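Local coordinates for protein Udp-n-acetylglucosamine pyrophosphorylase (Trypanosoma brucei, PDB 4BQH) that probably catalyses the reaction of UTP with N-acetyl-alpha-D-glucosamine 1-phosphate to give UDP-N-acetylglucosamine and diphosphate, at residues A[125-130]-A[435-440]; A[146-151]-A[279-284]. One frame throughout, in Å; residues are numbered along the deposited sequence. Where two conformers were deposited one is given.

Interaction 1 of 2, residues A[125-130]-A[435-440]; sequences TRLGFD and GPVKNA
The backbones of Leu127 and Ala440 come to 4.1 Å between their CA atoms, where a short 3-10 turn, residues 125-127, meets a loop without regular structure, residues 435-440. A water joins the two chains beside this point: it accepts from Ala440 N at 3.0 Å and donates to Arg126 O at 3.2 Å. Ala440 CB also packs against Arg126 O, at 3.2 Å.

Leu127 supplies the apolar part. Its CD2 reaches the backbone of the loop, 3.5 Å from Asn439 O, and meets CG1 of Val437 at 3.9 Å; the two side chains cross at about a right angle, and CD1 of Leu127 also touches that same Val437 branch. Val437 is buried, backed by Pro448 and Ala451 at the start of helix 448-471, and the partly exposed Leu127 also touches Phe136.

The sequence around the turn, GGSGTRLG, is the glycine-rich signature of UDP-sugar pyrophosphorylases, which in relatives forms part of the nucleotide-binding loop of the GT-A-like domain. Within it, Gly128 N bonds back to Thr125 O at 2.9 Å, and Gly128 takes a positive phi of 77°, which glycine adopts readily.

On the exposed side, Arg126 runs its chain past the Lys438 carbonyl oxygen. A bend at chi3 (60°) turns NE back to 3.5 Å from Lys438 O, which sits in the plane of the guanidinium at its edge, while CB and CD touch the same oxygen from farther up the chain. The Asn439 side chain runs next to that of Arg126 and points the same way, with the amide plane turned 74° from the guanidinium. Val437 O has a polar partner beyond this contact, a hydrogen bond from Lys133 NZ.

Interaction 2 of 2, residues A[146-151]-A[279-284]; sequences SLFMMH and GNIDNL
Ile281 is the bump that the first turn of helix 147-166 receives; its CA is 6.7 Å from that of Leu147. The hollow is lined by Leu147, Phe148 and His151, positions spaced one and four along the helix. Chi1 (-166°) sets CG1 of Ile281 anti to the backbone N, and CD1 beyond it enters the hollow. That methyl lies over one face of the His151 imidazole, 3.8 Å from the ring centroid and 23° off the normal, a CH-pi contact displaced toward the rim. Around it, Leu147 CB and Phe148 CD1 each stand 4.0 Å from Ile281 CD1, and the Phe148 and Ile281 side chains cross at about a right angle.

A second, smaller bump is Leu284 CD1. It sits 3.6 Å from Leu147 CD2 and 3.6 Å from Met150 CE, a methyl placed there by the bend at chi3 (-65°). Leu284 also touches Ala451 and Val452 of helix 448-471.

A water bridges His151 NE2, at 2.9 Å, and Asn280 O, to which it donates. Asn280 opens a type I turn to Asn283, and its OD1 accepts from Asp282 N, an Asx turn; Ser146 OG caps the helix through Met149 N. Helix 147-166 lies between parallel strands 114-119 and 175-180, as in a beta-alpha-beta crossover. Its first turn packs on the loop leaving strand 275-280, the neighbour of 114-119, consistent with the Rossmann-like GT-A core.

From the N terminus, the chain first passes 125-130, then enters helix 147-166 at 146-151. It next runs through 127 residues to 279-284, at the end of strand 275-280, where interaction 2 closes the shorter loop. Interaction 1 closes only at 435-440, after helix 430-433, so interaction 2 is nested inside it. The two returning segments meet directly: Val437 N lies 2.7 Å from Asp282 O and Gly435 N 2.9 Å from Asn283 OD1, both probable hydrogen bonds. The glycine-rich turn, the crossover helix, the end of a central strand and the loop leading to helix 448-471 are thereby joined within one family region.

Interaction 1 of 2, residues A[125-130]-A[435-440]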
ATOM      1  N   THR A 125      -5.892  15.817  -4.486  1.00 23.19           N
ATOM      2  CA  THR A 125      -5.868  17.290  -4.484  1.00 25.92           C
ATOM      3  C   THR A 125      -4.538  17.917  -4.960  1.00 26.73           C
ATOM      4  O   THR A 125      -4.552  18.925  -5.672  1.00 27.40           O
ATOM      5  CB  THR A 125      -6.317  17.890  -3.123  1.00 27.21           C
ATOM      6  OG1 THR A 125      -6.458  19.312  -3.259  1.00 31.78           O
ATOM      7  CG2 THR A 125      -5.313  17.599  -2.022  1.00 26.85           C
ATOM      8  N   ARG A 126      -3.408  17.325  -4.562  1.00 26.13           N
ATOM      9  CA  ARG A 126      -2.081  17.777  -5.003  1.00 27.23           C
ATOM     10  C   ARG A 126      -1.894  17.623  -6.507  1.00 27.55           C
ATOM     11  O   ARG A 126      -1.134  18.376  -7.117  1.00 26.84           O
ATOM     12  CB  ARG A 126      -0.969  17.029  -4.276  1.00 27.82           C
ATOM     13  CG  ARG A 126      -0.907  17.268  -2.780  1.00 31.03           C
ATOM     14  CD  ARG A 126       0.281  16.528  -2.183  1.00 33.52           C
ATOM     15  NE  ARG A 126       1.535  16.979  -2.781  1.00 35.07           N
ATOM     16  CZ  ARG A 126       2.185  18.082  -2.408  1.00 38.51           C
ATOM     17  NH1 ARG A 126       1.704  18.850  -1.432  1.00 38.27           N
ATOM     18  NH2 ARG A 126       3.317  18.423  -3.008  1.00 38.36           N
ATOM     19  N   LEU A 127      -2.586  16.642  -7.092  1.00 25.66           N
ATOM     20  CA  LEU A 127      -2.570  16.413  -8.532  1.00 26.88           C
ATOM     21  C   LEU A 127      -3.557  17.328  -9.258  1.00 29.23           C
ATOM     22  O   LEU A 127      -3.713  17.222 -10.474  1.00 33.36           O
ATOM     23  CB  LEU A 127      -2.910  14.952  -8.848  1.00 24.61           C
ATOM     24  CG  LEU A 127      -2.105  13.866  -8.148  1.00 23.46           C
ATOM     25  CD1 LEU A 127      -2.706  12.493  -8.424  1.00 22.12           C
ATOM     26  CD2 LEU A 127      -0.638  13.918  -8.569  1.00 23.36           C
ATOM     27  N   GLY A 128      -4.220  18.215  -8.515  1.00 30.91           N
ATOM     28  CA  GLY A 128      -5.281  19.068  -9.056  1.00 30.82           C
ATOM     29  C   GLY A 128      -6.608  18.360  -9.257  1.00 32.69           C
ATOM     30  O   GLY A 128      -7.420  18.776 -10.083  1.00 32.23           O
ATOM     31  N   PHE A 129      -6.837  17.286  -8.500  1.00 33.45           N
ATOM     32  CA  PHE A 129      -7.994  16.410  -8.687  0.50 32.69           C
ATOM     33  C   PHE A 129      -8.679  16.126  -7.339  1.00 32.90           C
ATOM     34  O   PHE A 129      -8.193  15.277  -6.583  1.00 31.12           O
ATOM     35  CB  PHE A 129      -7.507  15.105  -9.341  0.50 33.50           C
ATOM     36  CG  PHE A 129      -8.600  14.246  -9.917  0.50 32.96           C
ATOM     37  CD1 PHE A 129      -9.609  14.798 -10.687  0.50 32.60           C
ATOM     38  CD2 PHE A 129      -8.588  12.871  -9.722  0.50 33.12           C
ATOM     39  CE1 PHE A 129     -10.604  14.000 -11.224  0.50 32.90           C
ATOM     40  CE2 PHE A 129      -9.574  12.069 -10.261  0.50 31.27           C
ATOM     41  CZ  PHE A 129     -10.582  12.633 -11.013  0.50 32.69           C
ATOM     42  N   ASP A 130      -9.784  16.815  -7.059  1.00 30.34           N
ATOM     43  CA  ASP A 130     -10.486  16.731  -5.769  1.00 31.58           C
ATOM     44  C   ASP A 130     -11.419  15.529  -5.628  1.00 29.04           C
ATOM     45  O   ASP A 130     -12.581  15.654  -5.220  1.00 30.11           O
ATOM     46  CB  ASP A 130     -11.217  18.047  -5.460  1.00 37.44           C
ATOM     47  CG  ASP A 130     -10.265  19.147  -4.970  1.00 42.16           C
ATOM     48  OD1 ASP A 130      -9.202  19.367  -5.599  1.00 42.82           O
ATOM     49  OD2 ASP A 130     -10.588  19.793  -3.948  1.00 46.73           O
ATOM     50  N   GLY A 435       6.654   3.747  -8.461  1.00 12.44           N
ATOM     51  CA  GLY A 435       6.388   4.969  -9.264  1.00 12.31           C
ATOM     52  C   GLY A 435       5.203   5.682  -8.628  1.00 12.18           C
ATOM     53  O   GLY A 435       4.064   5.601  -9.124  1.00 12.39           O
ATOM     54  N   PRO A 436       5.447   6.354  -7.499  1.00 12.42           N
ATOM     55  CA  PRO A 436       4.377   7.002  -6.752  1.00 13.04           C
ATOM     56  C   PRO A 436       3.889   8.257  -7.468  1.00 13.28           C
ATOM     57  O   PRO A 436       4.689   9.077  -7.922  1.00 14.27           O
ATOM     58  CB  PRO A 436       5.037   7.338  -5.401  1.00 13.18           C
ATOM     59  CG  PRO A 436       6.472   7.459  -5.715  1.00 13.09           C
ATOM     60  CD  PRO A 436       6.768   6.543  -6.874  1.00 12.69           C
ATOM     61  N   VAL A 437       2.579   8.369  -7.603  1.00 13.97           N
ATOM     62  CA  VAL A 437       1.958   9.519  -8.243  1.00 14.12           C
ATOM     63  C   VAL A 437       1.436  10.430  -7.133  1.00 14.70           C
ATOM     64  O   VAL A 437       0.393  10.164  -6.539  1.00 13.78           O
ATOM     65  CB  VAL A 437       0.819   9.092  -9.180  1.00 14.40           C
ATOM     66  CG1 VAL A 437       0.264  10.316  -9.884  1.00 15.68           C
ATOM     67  CG2 VAL A 437       1.325   8.052 -10.202  1.00 15.47           C
ATOM     68  N   LYS A 438       2.196  11.489  -6.853  1.00 15.14           N
ATOM     69  CA  LYS A 438       1.969  12.300  -5.665  1.00 16.22           C
ATOM     70  C   LYS A 438       1.891  13.792  -5.950  1.00 16.76           C
ATOM     71  O   LYS A 438       1.171  14.506  -5.259  1.00 16.34           O
ATOM     72  CB  LYS A 438       3.075  12.063  -4.636  1.00 18.87           C
ATOM     73  CG  LYS A 438       3.187  10.641  -4.097  1.00 21.13           C
ATOM     74  CD  LYS A 438       4.407  10.490  -3.194  1.00 24.39           C
ATOM     75  CE  LYS A 438       4.282  11.310  -1.914  1.00 28.18           C
ATOM     76  NZ  LYS A 438       4.051  10.443  -0.731  1.00 29.86           N
ATOM     77  N   ASN A 439       2.636  14.265  -6.943  1.00 16.09           N
ATOM     78  CA  ASN A 439       2.726  15.728  -7.212  1.00 18.14           C
ATOM     79  C   ASN A 439       2.244  16.065  -8.585  1.00 19.71           C
ATOM     80  O   ASN A 439       2.461  15.295  -9.508  1.00 19.25           O
ATOM     81  CB  ASN A 439       4.177  16.190  -7.082  1.00 17.38           C
ATOM     82  CG  ASN A 439       4.752  15.917  -5.717  1.00 17.32           C
ATOM     83  OD1 ASN A 439       5.877  15.437  -5.591  1.00 19.07           O
ATOM     84  ND2 ASN A 439       3.994  16.229  -4.683  1.00 17.74           N
ATOM     85  N   ALA A 440       1.614  17.228  -8.742  1.00 22.32           N
ATOM     86  CA  ALA A 440       1.059  17.600 -10.046  1.00 24.85           C
ATOM     87  C   ALA A 440       2.155  17.669 -11.103  1.00 26.13           C
ATOM     88  O   ALA A 440       3.293  18.022 -10.793  1.00 25.90           O
ATOM     89  CB  ALA A 440       0.314  18.925  -9.955  1.00 25.20           C
TER
HETATM   90  O   HOH W   1       1.941  19.155  -6.457  1.00 38.30           O

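Interaction 2 of 2, residues A[146-151]-A[279-284]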
ATOM      1  N   SER A 146      -8.334   4.390 -14.649  1.00 13.58           N
ATOM      2  CA  SER A 146      -8.025   4.876 -13.300  1.00 12.68           C
ATOM      3  C   SER A 146      -6.961   4.007 -12.609  1.00 12.00           C
ATOM      4  O   SER A 146      -6.689   2.872 -13.008  1.00 11.74           O
ATOM      5  CB  SER A 146      -9.293   4.959 -12.432  1.00 12.11           C
ATOM      6  OG  SER A 146      -9.888   3.686 -12.156  1.00 12.20           O
ATOM      7  N   LEU A 147      -6.344   4.559 -11.575  1.00 10.89           N
ATOM      8  CA  LEU A 147      -5.458   3.759 -10.751  1.00 10.35           C
ATOM      9  C   LEU A 147      -6.198   2.547 -10.151  1.00 10.14           C
ATOM     10  O   LEU A 147      -5.654   1.449 -10.176  1.00  9.98           O
ATOM     11  CB  LEU A 147      -4.773   4.625  -9.681  1.00 10.44           C
ATOM     12  CG  LEU A 147      -3.852   5.720 -10.243  1.00 10.65           C
ATOM     13  CD1 LEU A 147      -3.424   6.598  -9.071  1.00 10.56           C
ATOM     14  CD2 LEU A 147      -2.640   5.145 -10.958  1.00 10.90           C
ATOM     15  N   PHE A 148      -7.427   2.725  -9.660  1.00 10.62           N
ATOM     16  CA  PHE A 148      -8.220   1.573  -9.171  1.00 11.03           C
ATOM     17  C   PHE A 148      -8.363   0.502 -10.253  1.00 11.68           C
ATOM     18  O   PHE A 148      -8.143  -0.666  -9.997  1.00 11.49           O
ATOM     19  CB  PHE A 148      -9.617   1.969  -8.678  1.00 11.03           C
ATOM     20  CG  PHE A 148      -9.666   2.488  -7.260  1.00 11.57           C
ATOM     21  CD1 PHE A 148      -9.022   1.814  -6.223  1.00 11.70           C
ATOM     22  CD2 PHE A 148     -10.448   3.606  -6.942  1.00 11.51           C
ATOM     23  CE1 PHE A 148      -9.109   2.279  -4.905  1.00 12.00           C
ATOM     24  CE2 PHE A 148     -10.545   4.072  -5.613  1.00 11.54           C
ATOM     25  CZ  PHE A 148      -9.867   3.412  -4.594  1.00 11.17           C
ATOM     26  N   MET A 149      -8.706   0.913 -11.468  1.00 12.30           N
ATOM     27  CA  MET A 149      -8.947  -0.044 -12.532  1.00 12.73           C
ATOM     28  C   MET A 149      -7.716  -0.879 -12.826  1.00 12.46           C
ATOM     29  O   MET A 149      -7.819  -2.093 -12.961  1.00 12.37           O
ATOM     30  CB  MET A 149      -9.421   0.669 -13.805  1.00 12.93           C
ATOM     31  CG  MET A 149      -9.680  -0.284 -14.958  1.00 14.23           C
ATOM     32  SD  MET A 149     -10.674   0.616 -16.156  1.00 17.32           S
ATOM     33  CE  MET A 149     -10.977  -0.682 -17.351  1.00 17.42           C
ATOM     34  N   MET A 150      -6.546  -0.238 -12.897  1.00 12.99           N
ATOM     35  CA  MET A 150      -5.310  -0.966 -13.192  1.00 13.40           C
ATOM     36  C   MET A 150      -4.937  -1.936 -12.055  1.00 12.60           C
ATOM     37  O   MET A 150      -4.468  -3.038 -12.328  1.00 12.09           O
ATOM     38  CB  MET A 150      -4.160  -0.032 -13.565  1.00 15.54           C
ATOM     39  CG  MET A 150      -4.309   0.537 -14.988  1.00 18.34           C
ATOM     40  SD  MET A 150      -3.027   1.718 -15.468  1.00 22.73           S
ATOM     41  CE  MET A 150      -3.382   3.036 -14.324  1.00 21.63           C
ATOM     42  N   HIS A 151      -5.164  -1.537 -10.808  1.00 12.76           N
ATOM     43  CA  HIS A 151      -4.982  -2.469  -9.679  1.00 12.63           C
ATOM     44  C   HIS A 151      -5.830  -3.700  -9.817  1.00 12.28           C
ATOM     45  O   HIS A 151      -5.328  -4.813  -9.640  1.00 12.26           O
ATOM     46  CB  HIS A 151      -5.236  -1.815  -8.322  1.00 13.93           C
ATOM     47  CG  HIS A 151      -3.969  -1.378  -7.609  1.00 15.64           C
ATOM     48  ND1 HIS A 151      -3.180  -0.389  -8.085  1.00 16.66           N
ATOM     49  CD2 HIS A 151      -3.389  -1.807  -6.422  1.00 15.31           C
ATOM     50  CE1 HIS A 151      -2.115  -0.199  -7.238  1.00 16.19           C
ATOM     51  NE2 HIS A 151      -2.236  -1.066  -6.231  1.00 16.60           N
ATOM     52  N   GLY A 279      -0.416  -2.066   0.036  1.00  8.72           N
ATOM     53  CA  GLY A 279       0.225  -1.057  -0.829  1.00  9.10           C
ATOM     54  C   GLY A 279      -0.613   0.176  -1.002  1.00  9.51           C
ATOM     55  O   GLY A 279      -1.826   0.141  -0.794  1.00  9.63           O
ATOM     56  N   ASN A 280       0.041   1.288  -1.358  1.00  9.22           N
ATOM     57  CA  ASN A 280      -0.680   2.527  -1.588  1.00  9.73           C
ATOM     58  C   ASN A 280      -1.196   2.605  -3.036  1.00  9.33           C
ATOM     59  O   ASN A 280      -0.477   2.246  -3.970  1.00  8.89           O
ATOM     60  CB  ASN A 280       0.269   3.703  -1.336  1.00 10.62           C
ATOM     61  CG  ASN A 280      -0.467   5.019  -1.136  1.00 11.33           C
ATOM     62  OD1 ASN A 280      -1.252   5.480  -1.979  1.00 11.26           O
ATOM     63  ND2 ASN A 280      -0.192   5.648   0.006  1.00 12.22           N
ATOM     64  N   ILE A 281      -2.433   3.090  -3.196  1.00  9.31           N
ATOM     65  CA  ILE A 281      -3.030   3.244  -4.516  1.00 10.13           C
ATOM     66  C   ILE A 281      -2.223   4.198  -5.396  1.00 10.22           C
ATOM     67  O   ILE A 281      -2.366   4.163  -6.612  1.00 10.21           O
ATOM     68  CB  ILE A 281      -4.519   3.681  -4.434  1.00 10.47           C
ATOM     69  CG1 ILE A 281      -5.258   3.505  -5.796  1.00 10.36           C
ATOM     70  CG2 ILE A 281      -4.638   5.109  -3.960  1.00 10.74           C
ATOM     71  CD1 ILE A 281      -5.019   2.215  -6.558  1.00 11.36           C
ATOM     72  N   ASP A 282      -1.364   5.028  -4.784  1.00 10.27           N
ATOM     73  CA  ASP A 282      -0.535   5.977  -5.577  1.00 10.74           C
ATOM     74  C   ASP A 282       0.592   5.363  -6.416  1.00 10.87           C
ATOM     75  O   ASP A 282       1.203   6.052  -7.240  1.00 11.08           O
ATOM     76  CB  ASP A 282       0.008   7.126  -4.694  1.00 11.61           C
ATOM     77  CG  ASP A 282       1.173   6.722  -3.783  1.00 12.10           C
ATOM     78  OD1 ASP A 282       1.732   5.595  -3.868  1.00 12.27           O
ATOM     79  OD2 ASP A 282       1.560   7.573  -2.931  1.00 13.97           O
ATOM     80  N   ASN A 283       0.864   4.077  -6.219  1.00 10.27           N
ATOM     81  CA  ASN A 283       2.015   3.467  -6.859  1.00 10.50           C
ATOM     82  C   ASN A 283       1.618   2.877  -8.194  1.00 10.34           C
ATOM     83  O   ASN A 283       1.037   1.788  -8.251  1.00 10.80           O
ATOM     84  CB  ASN A 283       2.607   2.386  -5.964  1.00 10.05           C
ATOM     85  CG  ASN A 283       3.874   1.801  -6.536  1.00 10.28           C
ATOM     86  OD1 ASN A 283       4.355   2.242  -7.583  1.00 10.36           O
ATOM     87  ND2 ASN A 283       4.413   0.797  -5.875  1.00  9.84           N
ATOM     88  N   LEU A 284       1.923   3.594  -9.276  1.00 10.10           N
ATOM     89  CA  LEU A 284       1.529   3.118 -10.596  1.00 10.53           C
ATOM     90  C   LEU A 284       2.192   1.792 -10.947  1.00 10.86           C
ATOM     91  O   LEU A 284       1.640   1.010 -11.740  1.00 11.57           O
ATOM     92  CB  LEU A 284       1.908   4.147 -11.669  1.00 10.47           C
ATOM     93  CG  LEU A 284       1.424   3.847 -13.099  1.00 10.24           C
ATOM     94  CD1 LEU A 284      -0.101   3.849 -13.210  1.00 10.71           C
ATOM     95  CD2 LEU A 284       2.016   4.869 -14.081  1.00 10.49           C
TER
HETATM   96  O   HOH W   2      -0.227  -0.571  -4.258  1.00 11.34           O